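Local atomic coordinates of putative malic enzyme ((S)-malate:NAD+ oxidoreductase (decarboxylating)) (Streptococcus pyogenes, PDB entry 2A9F), a protein that probably catalyses the NAD-dependent oxidative decarboxylation of (S)-malate with the help of a divalent metal ion such as magnesium or manganese. Residues N66-S72 and G104-I110; R282-M288 and A305-G311; G327-A332 and V375-A380. All blocks are in the same frame, centred on the assembly; numbering follows the deposited sequence.

Contact 1 of 3, residues N66-S72 and G104-I110; sequences NTVAVIS and GVDAIPI
Asn66 reaches from just before strand 67-72 to Gly104, which precedes the neighbouring parallel strand, and to Asp106, where that strand begins. Its CB lies 3.7 Å from Asp106 OD2, and its CG comes within 3.3 Å of Gly104 O. With CG placed trans to the main-chain nitrogen (chi1 -168°), the amide is carried across to segment 104-110, where ND2 spends its hydrogens on two acceptors. Gly104 O, 2.6 Å from Asn66 ND2, lies in the amide plane and receives a fairly straight bond. Asp106 OD2, also 2.6 Å from Asn66 ND2, is met from above the carboxylate, whose plane stands 84° from that of the amide. At the other branch, Asn66 OD1 accepts from Arg330. An amide suits this place because it donates and accepts at once, and these partners should hold its flip fixed. The carboxylate has further company: Asp106 OD1 takes a hydrogen bond from Val24 N of the second subunit.

Beyond this end the backbones run in step. Asp106 N donates to Asn66 O, Ile108 N binds Val68 O at 2.9 Å, and Val70 N binds Ile108 O almost straight, at 176°. Branched side chains suit the extended backbone. Val70 CG2 rests on Ala107 CB at 3.8 Å, on the face where small Ala107 and Pro109 meet helix 85-102 and Val70 lies close to Lys95, the probable proton acceptor.

The arrangement is a beta-alpha-beta crossover: strand 67-72, helix 85-102 and strand 106-111 supply two neighbouring strands and their connecting helix in the parallel sheet of the malic enzyme N-terminal domain.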
loop_
_atom_site.group_PDB
_atom_site.type_symbol
_atom_site.label_atom_id
_atom_site.label_comp_id
_atom_site.label_asym_id
_atom_site.label_seq_id
_atom_site.Cartn_x
_atom_site.Cartn_y
_atom_site.Cartn_z
ATOM N N ASN A 66 -5.660 1.474 -11.628
ATOM C CA ASN A 66 -4.696 0.473 -12.098
ATOM C C ASN A 66 -3.835 -0.181 -10.998
ATOM O O ASN A 66 -2.879 -0.911 -11.295
ATOM C CB ASN A 66 -3.786 1.143 -13.133
ATOM C CG ASN A 66 -2.937 0.156 -13.902
ATOM O OD1 ASN A 66 -3.450 -0.806 -14.466
ATOM N ND2 ASN A 66 -1.632 0.400 -13.942
ATOM N N THR A 67 -4.171 0.056 -9.732
ATOM C CA THR A 67 -3.367 -0.536 -8.670
ATOM C C THR A 67 -4.046 -1.612 -7.841
ATOM O O THR A 67 -5.136 -1.447 -7.315
ATOM C CB THR A 67 -2.798 0.520 -7.683
ATOM O OG1 THR A 67 -3.802 0.856 -6.721
ATOM C CG2 THR A 67 -2.343 1.775 -8.424
ATOM N N VAL A 68 -3.353 -2.725 -7.730
ATOM C CA VAL A 68 -3.833 -3.848 -6.962
ATOM C C VAL A 68 -2.892 -4.054 -5.785
ATOM O O VAL A 68 -1.713 -3.698 -5.832
ATOM C CB VAL A 68 -3.861 -5.122 -7.821
ATOM C CG1 VAL A 68 -4.227 -6.308 -6.975
ATOM C CG2 VAL A 68 -4.892 -4.965 -8.935
ATOM N N ALA A 69 -3.428 -4.603 -4.712
ATOM C CA ALA A 69 -2.608 -4.876 -3.558
ATOM C C ALA A 69 -2.309 -6.377 -3.516
ATOM O O ALA A 69 -3.157 -7.208 -3.841
ATOM C CB ALA A 69 -3.333 -4.440 -2.295
ATOM N N VAL A 70 -1.080 -6.714 -3.156
ATOM C CA VAL A 70 -0.697 -8.100 -3.022
ATOM C C VAL A 70 -0.567 -8.249 -1.509
ATOM O O VAL A 70 0.339 -7.682 -0.897
ATOM C CB VAL A 70 0.630 -8.361 -3.703
ATOM C CG1 VAL A 70 0.957 -9.840 -3.650
ATOM C CG2 VAL A 70 0.563 -7.851 -5.137
ATOM N N ILE A 71 -1.488 -8.996 -0.908
ATOM C CA ILE A 71 -1.507 -9.154 0.542
ATOM C C ILE A 71 -1.279 -10.568 1.064
ATOM O O ILE A 71 -1.792 -11.546 0.514
ATOM C CB ILE A 71 -2.847 -8.634 1.111
ATOM C CG1 ILE A 71 -3.135 -7.231 0.573
ATOM C CG2 ILE A 71 -2.790 -8.579 2.614
ATOM C CD1 ILE A 71 -4.540 -6.758 0.852
ATOM N N SER A 72 -0.513 -10.647 2.152
ATOM C CA SER A 72 -0.171 -11.902 2.820
ATOM C C SER A 72 0.109 -11.658 4.299
ATOM O O SER A 72 0.304 -10.514 4.740
ATOM C CB SER A 72 1.074 -12.513 2.172
ATOM O OG SER A 72 1.855 -13.249 3.102
ATOM N N GLY A 104 0.020 -4.341 -17.423
ATOM C CA GLY A 104 0.418 -3.004 -16.985
ATOM C C GLY A 104 -0.112 -2.661 -15.604
ATOM O O GLY A 104 -0.416 -1.503 -15.310
ATOM N N VAL A 105 -0.203 -3.670 -14.744
ATOM C CA VAL A 105 -0.765 -3.494 -13.416
ATOM C C VAL A 105 0.177 -2.979 -12.342
ATOM O O VAL A 105 1.272 -3.497 -12.161
ATOM C CB VAL A 105 -1.377 -4.826 -12.904
ATOM C CG1 VAL A 105 -2.244 -4.574 -11.643
ATOM C CG2 VAL A 105 -2.184 -5.488 -14.022
ATOM N N ASP A 106 -0.273 -1.949 -11.636
ATOM C CA ASP A 106 0.483 -1.378 -10.531
ATOM C C ASP A 106 0.068 -2.186 -9.295
ATOM O O ASP A 106 -1.096 -2.178 -8.888
ATOM C CB ASP A 106 0.138 0.111 -10.353
ATOM C CG ASP A 106 0.644 0.988 -11.523
ATOM O OD1 ASP A 106 1.883 1.020 -11.774
ATOM O OD2 ASP A 106 -0.204 1.647 -12.182
ATOM N N ALA A 107 1.021 -2.909 -8.720
ATOM C CA ALA A 107 0.745 -3.729 -7.549
ATOM C C ALA A 107 1.641 -3.308 -6.384
ATOM O O ALA A 107 2.850 -3.159 -6.543
ATOM C CB ALA A 107 0.959 -5.224 -7.886
ATOM N N ILE A 108 1.023 -3.121 -5.222
ATOM C CA ILE A 108 1.692 -2.721 -3.991
ATOM C C ILE A 108 1.810 -3.951 -3.087
ATOM O O ILE A 108 0.809 -4.551 -2.729
ATOM C CB ILE A 108 0.846 -1.659 -3.197
ATOM C CG1 ILE A 108 0.471 -0.476 -4.078
ATOM C CG2 ILE A 108 1.623 -1.173 -1.978
ATOM C CD1 ILE A 108 1.632 0.358 -4.522
ATOM N N PRO A 109 3.028 -4.352 -2.707
ATOM C CA PRO A 109 3.109 -5.528 -1.829
ATOM C C PRO A 109 2.808 -5.110 -0.380
ATOM O O PRO A 109 3.309 -4.087 0.086
ATOM C CB PRO A 109 4.544 -6.000 -2.030
ATOM C CG PRO A 109 5.271 -4.738 -2.273
ATOM C CD PRO A 109 4.361 -3.952 -3.181
ATOM N N ILE A 110 1.976 -5.880 0.319
ATOM C CA ILE A 110 1.603 -5.551 1.696
ATOM C C ILE A 110 1.506 -6.764 2.614
ATOM O O ILE A 110 0.707 -7.683 2.376
ATOM C CB ILE A 110 0.253 -4.806 1.751
ATOM C CG1 ILE A 110 0.419 -3.409 1.183
ATOM C CG2 ILE A 110 -0.233 -4.701 3.178
ATOM C CD1 ILE A 110 -0.872 -2.626 1.114
#

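Contact 2 of 3, residues R282-M288 and A305-G311; sequences RPVIFAM and AYIVGTG
The beta-alpha-beta unit made by strand 284-287, helix 297-301 and strand 307-310 brings Pro283 to Tyr306 and Ile285 to Gly309 at the edge of the sheet of the Rossmann-type NAD-binding domain. Pro283 O receives Tyr306 N at 2.9 Å and, weakly, Ile307 N, while Ile285 O takes Gly309 N at 2.9 Å.

Val284 and Ile307 lie side by side on the face turned to helix 162-180, with Val284 CG1 3.8 Å from Ile307 CB. Next along that face, the Phe286 ring approaches Gly309 obliquely, its CD1 4.0 Å from Gly309 CA; a glycine suits the place because it brings no side chain into the path of the ring.

At the other end, Arg282 CB touches Tyr306 CB at 3.7 Å. The arginine chain then bends at chi2 and chi3 and lays its guanidinium on one face of the Tyr306 ring, the planes only 10° apart and the centres 4.3 Å apart. Tyr306 CE1 sits over the middle of the guanidinium, whereas the charge lies off the ring centre.

Such an off-centre cation-pi stack lets an exposed arginine cover an aromatic ring with its flat face, while its N-H groups, lying in the guanidinium plane, are not used up by the stack.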
loop_
_atom_site.group_PDB
_atom_site.type_symbol
_atom_site.label_atom_id
_atom_site.label_comp_id
_atom_site.label_asym_id
_atom_site.label_seq_id
_atom_site.Cartn_x
_atom_site.Cartn_y
_atom_site.Cartn_z
ATOM N N ARG A 282 -5.461 -42.469 -24.260
ATOM C CA ARG A 282 -4.410 -41.440 -24.177
ATOM C C ARG A 282 -4.600 -40.734 -22.828
ATOM O O ARG A 282 -5.208 -39.661 -22.737
ATOM C CB ARG A 282 -4.558 -40.425 -25.319
ATOM C CG ARG A 282 -4.867 -41.043 -26.679
ATOM C CD ARG A 282 -3.630 -41.465 -27.460
ATOM N NE ARG A 282 -3.394 -40.579 -28.597
ATOM C CZ ARG A 282 -2.523 -40.825 -29.570
ATOM N NH1 ARG A 282 -1.802 -41.939 -29.546
ATOM N NH2 ARG A 282 -2.369 -39.955 -30.562
ATOM N N PRO A 283 -4.082 -41.342 -21.757
ATOM C CA PRO A 283 -4.198 -40.795 -20.407
ATOM C C PRO A 283 -3.383 -39.538 -20.100
ATOM O O PRO A 283 -2.154 -39.553 -20.136
ATOM C CB PRO A 283 -3.789 -41.978 -19.536
ATOM C CG PRO A 283 -2.731 -42.626 -20.361
ATOM C CD PRO A 283 -3.331 -42.612 -21.744
ATOM N N VAL A 284 -4.084 -38.451 -19.806
ATOM C CA VAL A 284 -3.435 -37.199 -19.445
ATOM C C VAL A 284 -3.293 -37.280 -17.925
ATOM O O VAL A 284 -4.017 -38.039 -17.281
ATOM C CB VAL A 284 -4.302 -35.974 -19.832
ATOM C CG1 VAL A 284 -3.590 -34.690 -19.461
ATOM C CG2 VAL A 284 -4.596 -35.997 -21.315
ATOM N N ILE A 285 -2.366 -36.513 -17.360
ATOM C CA ILE A 285 -2.122 -36.521 -15.922
ATOM C C ILE A 285 -1.581 -35.183 -15.425
ATOM O O ILE A 285 -0.595 -34.671 -15.951
ATOM C CB ILE A 285 -1.105 -37.627 -15.560
ATOM C CG1 ILE A 285 -1.778 -39.001 -15.656
ATOM C CG2 ILE A 285 -0.512 -37.368 -14.175
ATOM C CD1 ILE A 285 -0.856 -40.161 -15.347
ATOM N N PHE A 286 -2.220 -34.619 -14.408
ATOM C CA PHE A 286 -1.766 -33.346 -13.853
ATOM C C PHE A 286 -1.473 -33.470 -12.373
ATOM O O PHE A 286 -2.336 -33.251 -11.540
ATOM C CB PHE A 286 -2.808 -32.255 -14.111
ATOM C CG PHE A 286 -2.895 -31.858 -15.547
ATOM C CD1 PHE A 286 -1.846 -31.181 -16.154
ATOM C CD2 PHE A 286 -3.981 -32.235 -16.324
ATOM C CE1 PHE A 286 -1.877 -30.891 -17.516
ATOM C CE2 PHE A 286 -4.020 -31.950 -17.688
ATOM C CZ PHE A 286 -2.969 -31.280 -18.287
ATOM N N ALA A 287 -0.243 -33.847 -12.055
ATOM C CA ALA A 287 0.158 -34.006 -10.670
ATOM C C ALA A 287 0.635 -32.655 -10.173
ATOM O O ALA A 287 1.817 -32.329 -10.276
ATOM C CB ALA A 287 1.261 -35.027 -10.569
ATOM N N MET A 288 -0.302 -31.872 -9.639
ATOM C CA MET A 288 -0.025 -30.531 -9.144
ATOM C C MET A 288 0.562 -30.448 -7.750
ATOM O O MET A 288 0.891 -29.359 -7.284
ATOM C CB MET A 288 -1.304 -29.701 -9.190
ATOM C CG MET A 288 -1.859 -29.541 -10.583
ATOM S SD MET A 288 -0.595 -28.900 -11.688
ATOM C CE MET A 288 0.162 -30.367 -12.238
ATOM N N ALA A 305 1.231 -43.090 -20.048
ATOM C CA ALA A 305 0.549 -41.804 -20.123
ATOM C C ALA A 305 0.879 -41.096 -21.429
ATOM O O ALA A 305 1.983 -41.237 -21.952
ATOM C CB ALA A 305 0.950 -40.933 -18.943
ATOM N N TYR A 306 -0.082 -40.340 -21.951
ATOM C CA TYR A 306 0.119 -39.603 -23.194
ATOM C C TYR A 306 0.551 -38.159 -22.926
ATOM O O TYR A 306 1.256 -37.542 -23.733
ATOM C CB TYR A 306 -1.166 -39.599 -24.018
ATOM C CG TYR A 306 -1.039 -38.855 -25.325
ATOM C CD1 TYR A 306 -0.224 -39.339 -26.349
ATOM C CD2 TYR A 306 -1.743 -37.674 -25.545
ATOM C CE1 TYR A 306 -0.113 -38.670 -27.564
ATOM C CE2 TYR A 306 -1.643 -36.994 -26.756
ATOM C CZ TYR A 306 -0.826 -37.498 -27.764
ATOM O OH TYR A 306 -0.731 -36.827 -28.967
ATOM N N ILE A 307 0.108 -37.622 -21.793
ATOM C CA ILE A 307 0.447 -36.259 -21.405
ATOM C C ILE A 307 0.677 -36.186 -19.903
ATOM O O ILE A 307 -0.031 -36.822 -19.121
ATOM C CB ILE A 307 -0.671 -35.266 -21.782
ATOM C CG1 ILE A 307 -0.897 -35.274 -23.299
ATOM C CG2 ILE A 307 -0.295 -33.876 -21.316
ATOM C CD1 ILE A 307 -1.949 -34.272 -23.787
ATOM N N VAL A 308 1.689 -35.421 -19.510
ATOM C CA VAL A 308 2.015 -35.246 -18.103
ATOM C C VAL A 308 2.392 -33.806 -17.809
ATOM O O VAL A 308 3.198 -33.202 -18.509
ATOM C CB VAL A 308 3.185 -36.120 -17.670
ATOM C CG1 VAL A 308 3.478 -35.871 -16.207
ATOM C CG2 VAL A 308 2.861 -37.575 -17.902
ATOM N N GLY A 309 1.797 -33.262 -16.761
ATOM C CA GLY A 309 2.086 -31.899 -16.386
ATOM C C GLY A 309 2.216 -31.822 -14.890
ATOM O O GLY A 309 1.565 -32.567 -14.171
ATOM N N THR A 310 3.075 -30.930 -14.422
ATOM C CA THR A 310 3.276 -30.742 -13.001
ATOM C C THR A 310 3.467 -29.264 -12.747
ATOM O O THR A 310 3.216 -28.439 -13.620
ATOM C CB THR A 310 4.523 -31.470 -12.513
ATOM O OG1 THR A 310 5.691 -30.809 -13.011
ATOM C CG2 THR A 310 4.511 -32.896 -12.991
ATOM N N GLY A 311 3.905 -28.941 -11.539
ATOM C CA GLY A 311 4.167 -27.560 -11.192
ATOM C C GLY A 311 5.661 -27.432 -10.961
ATOM O O GLY A 311 6.117 -26.606 -10.174
#

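Contact 3 of 3, residues G327-A332 and V375-A380; sequences GIFRGA and VAEIVA
Gly327 O is approached from both helices: Gly331 N of its own helix donates a hydrogen bond at 2.8 Å, and Ala376 CA of helix 373-379 adds a bent, at most weak, CA-H...O contact at 3.3 Å. That second approach is possible because the helices come very near, the local axes of 327-332 and 375-379 passing 7.4 Å apart and crossing at -48°.

Gly327 and Gly331, one helical turn apart, form a GxxxG pattern and give the surface a bare strip. Val375 CG1 lies 3.5 Å from Gly327 CA, and the CB of Ala376 rests 3.6 Å from Gly331 N. Val379 is a knob in the hole formed by Gly327, Ile328, Gly331 and Ala332. Its chi1 of -177° brings CG1 to Ile328 O, and its CG2 lies 3.9 Å from Ile328 CA. The compact, branched valine fills this hole without a long chain to bend.

At one flank Arg330 lends only its aliphatic part, CG lying 3.6 Å from Ala376 CB; its guanidinium leads away to a salt bridge with Asp334 and to Asn66.

The join is thus mainly van der Waals, with main-chain polar groups largely engaged inside each helix, so its closeness depends on glycine and alanine allowing backbone to meet backbone.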
loop_
_atom_site.group_PDB
_atom_site.type_symbol
_atom_site.label_atom_id
_atom_site.label_comp_id
_atom_site.label_asym_id
_atom_site.label_seq_id
_atom_site.Cartn_x
_atom_site.Cartn_y
_atom_site.Cartn_z
ATOM N N GLY A 327 -3.071 -11.248 -16.599
ATOM C CA GLY A 327 -4.201 -10.981 -17.481
ATOM C C GLY A 327 -5.562 -10.824 -16.828
ATOM O O GLY A 327 -6.347 -9.950 -17.223
ATOM N N ILE A 328 -5.838 -11.656 -15.824
ATOM C CA ILE A 328 -7.116 -11.628 -15.127
ATOM C C ILE A 328 -7.404 -10.307 -14.432
ATOM O O ILE A 328 -8.538 -9.817 -14.473
ATOM C CB ILE A 328 -7.201 -12.762 -14.092
ATOM C CG1 ILE A 328 -6.890 -14.096 -14.767
ATOM C CG2 ILE A 328 -8.605 -12.811 -13.479
ATOM C CD1 ILE A 328 -6.889 -15.243 -13.820
ATOM N N PHE A 329 -6.400 -9.731 -13.776
ATOM C CA PHE A 329 -6.623 -8.449 -13.118
ATOM C C PHE A 329 -6.590 -7.324 -14.136
ATOM O O PHE A 329 -7.300 -6.326 -13.982
ATOM C CB PHE A 329 -5.583 -8.162 -12.033
ATOM C CG PHE A 329 -5.859 -8.847 -10.727
ATOM C CD1 PHE A 329 -5.271 -10.072 -10.428
ATOM C CD2 PHE A 329 -6.687 -8.252 -9.783
ATOM C CE1 PHE A 329 -5.494 -10.686 -9.216
ATOM C CE2 PHE A 329 -6.918 -8.864 -8.560
ATOM C CZ PHE A 329 -6.319 -10.084 -8.279
ATOM N N ARG A 330 -5.765 -7.470 -15.172
ATOM C CA ARG A 330 -5.695 -6.424 -16.188
ATOM C C ARG A 330 -7.083 -6.347 -16.822
ATOM O O ARG A 330 -7.629 -5.255 -16.994
ATOM C CB ARG A 330 -4.623 -6.733 -17.244
ATOM C CG ARG A 330 -4.755 -5.903 -18.533
ATOM C CD ARG A 330 -5.051 -4.431 -18.241
ATOM N NE ARG A 330 -3.911 -3.739 -17.655
ATOM C CZ ARG A 330 -4.011 -2.654 -16.893
ATOM N NH1 ARG A 330 -5.193 -2.147 -16.625
ATOM N NH2 ARG A 330 -2.926 -2.077 -16.409
ATOM N N GLY A 331 -7.653 -7.515 -17.133
ATOM C CA GLY A 331 -8.981 -7.573 -17.719
ATOM C C GLY A 331 -10.047 -7.075 -16.761
ATOM O O GLY A 331 -10.962 -6.350 -17.153
ATOM N N ALA A 332 -9.927 -7.460 -15.496
ATOM C CA ALA A 332 -10.875 -7.064 -14.459
ATOM C C ALA A 332 -10.815 -5.558 -14.183
ATOM O O ALA A 332 -11.854 -4.910 -14.012
ATOM C CB ALA A 332 -10.570 -7.839 -13.183
ATOM N N VAL A 375 -5.194 -12.957 -22.578
ATOM C CA VAL A 375 -5.897 -13.319 -21.359
ATOM C C VAL A 375 -6.840 -12.223 -20.913
ATOM O O VAL A 375 -8.003 -12.486 -20.652
ATOM C CB VAL A 375 -4.918 -13.618 -20.238
ATOM C CG1 VAL A 375 -5.666 -13.834 -18.936
ATOM C CG2 VAL A 375 -4.115 -14.847 -20.597
ATOM N N ALA A 376 -6.342 -10.994 -20.829
ATOM C CA ALA A 376 -7.182 -9.867 -20.422
ATOM C C ALA A 376 -8.294 -9.621 -21.444
ATOM O O ALA A 376 -9.384 -9.150 -21.095
ATOM C CB ALA A 376 -6.339 -8.614 -20.272
ATOM N N GLU A 377 -8.010 -9.933 -22.708
ATOM C CA GLU A 377 -8.996 -9.743 -23.765
ATOM C C GLU A 377 -10.180 -10.644 -23.474
ATOM O O GLU A 377 -11.323 -10.200 -23.484
ATOM C CB GLU A 377 -8.413 -10.093 -25.147
ATOM C CG GLU A 377 -8.294 -8.907 -26.106
ATOM C CD GLU A 377 -8.298 -9.326 -27.577
ATOM O OE1 GLU A 377 -9.327 -9.869 -28.046
ATOM O OE2 GLU A 377 -7.277 -9.110 -28.270
ATOM N N ILE A 378 -9.895 -11.911 -23.195
ATOM C CA ILE A 378 -10.949 -12.874 -22.913
ATOM C C ILE A 378 -11.694 -12.552 -21.631
ATOM O O ILE A 378 -12.912 -12.643 -21.599
ATOM C CB ILE A 378 -10.401 -14.314 -22.800
ATOM C CG1 ILE A 378 -9.181 -14.494 -23.703
ATOM C CG2 ILE A 378 -11.473 -15.300 -23.220
ATOM C CD1 ILE A 378 -9.424 -14.156 -25.166
ATOM N N VAL A 379 -10.973 -12.182 -20.575
ATOM C CA VAL A 379 -11.622 -11.863 -19.300
ATOM C C VAL A 379 -12.671 -10.785 -19.528
ATOM O O VAL A 379 -13.780 -10.852 -19.001
ATOM C CB VAL A 379 -10.600 -11.395 -18.242
ATOM C CG1 VAL A 379 -11.298 -11.132 -16.913
ATOM C CG2 VAL A 379 -9.532 -12.468 -18.064
ATOM N N ALA A 380 -12.313 -9.779 -20.309
ATOM C CA ALA A 380 -13.262 -8.731 -20.649
ATOM C C ALA A 380 -13.997 -9.401 -21.812
ATOM O O ALA A 380 -13.416 -10.244 -22.492
ATOM C CB ALA A 380 -12.518 -7.471 -21.112
#

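Contacts 1 and 3 meet directly, although one lies in the N-terminal domain and the other in the NAD-binding domain: their centres are 16 Å apart, Arg330 NH2 lies 2.4 Å from Asn66 OD1 in a probable hydrogen bond, and Phe329 CD2 packs 3.8 Å from Val68 CG2. Helix 325-335 thus packs on helix 373-379 in contact 3 and, through Phe329 and Arg330, on contact 1. Contact 2 stands apart, its centre 33 Å from that of contact 1. The magnesium ion held by Glu137, Asp138 and Asp163 lies about 8 Å from the side chain of Ser72, ending strand 67-72; Gly311, just beyond strand 307-310, is about 6 Å from the side chain of Asn320, predicted to bind malate.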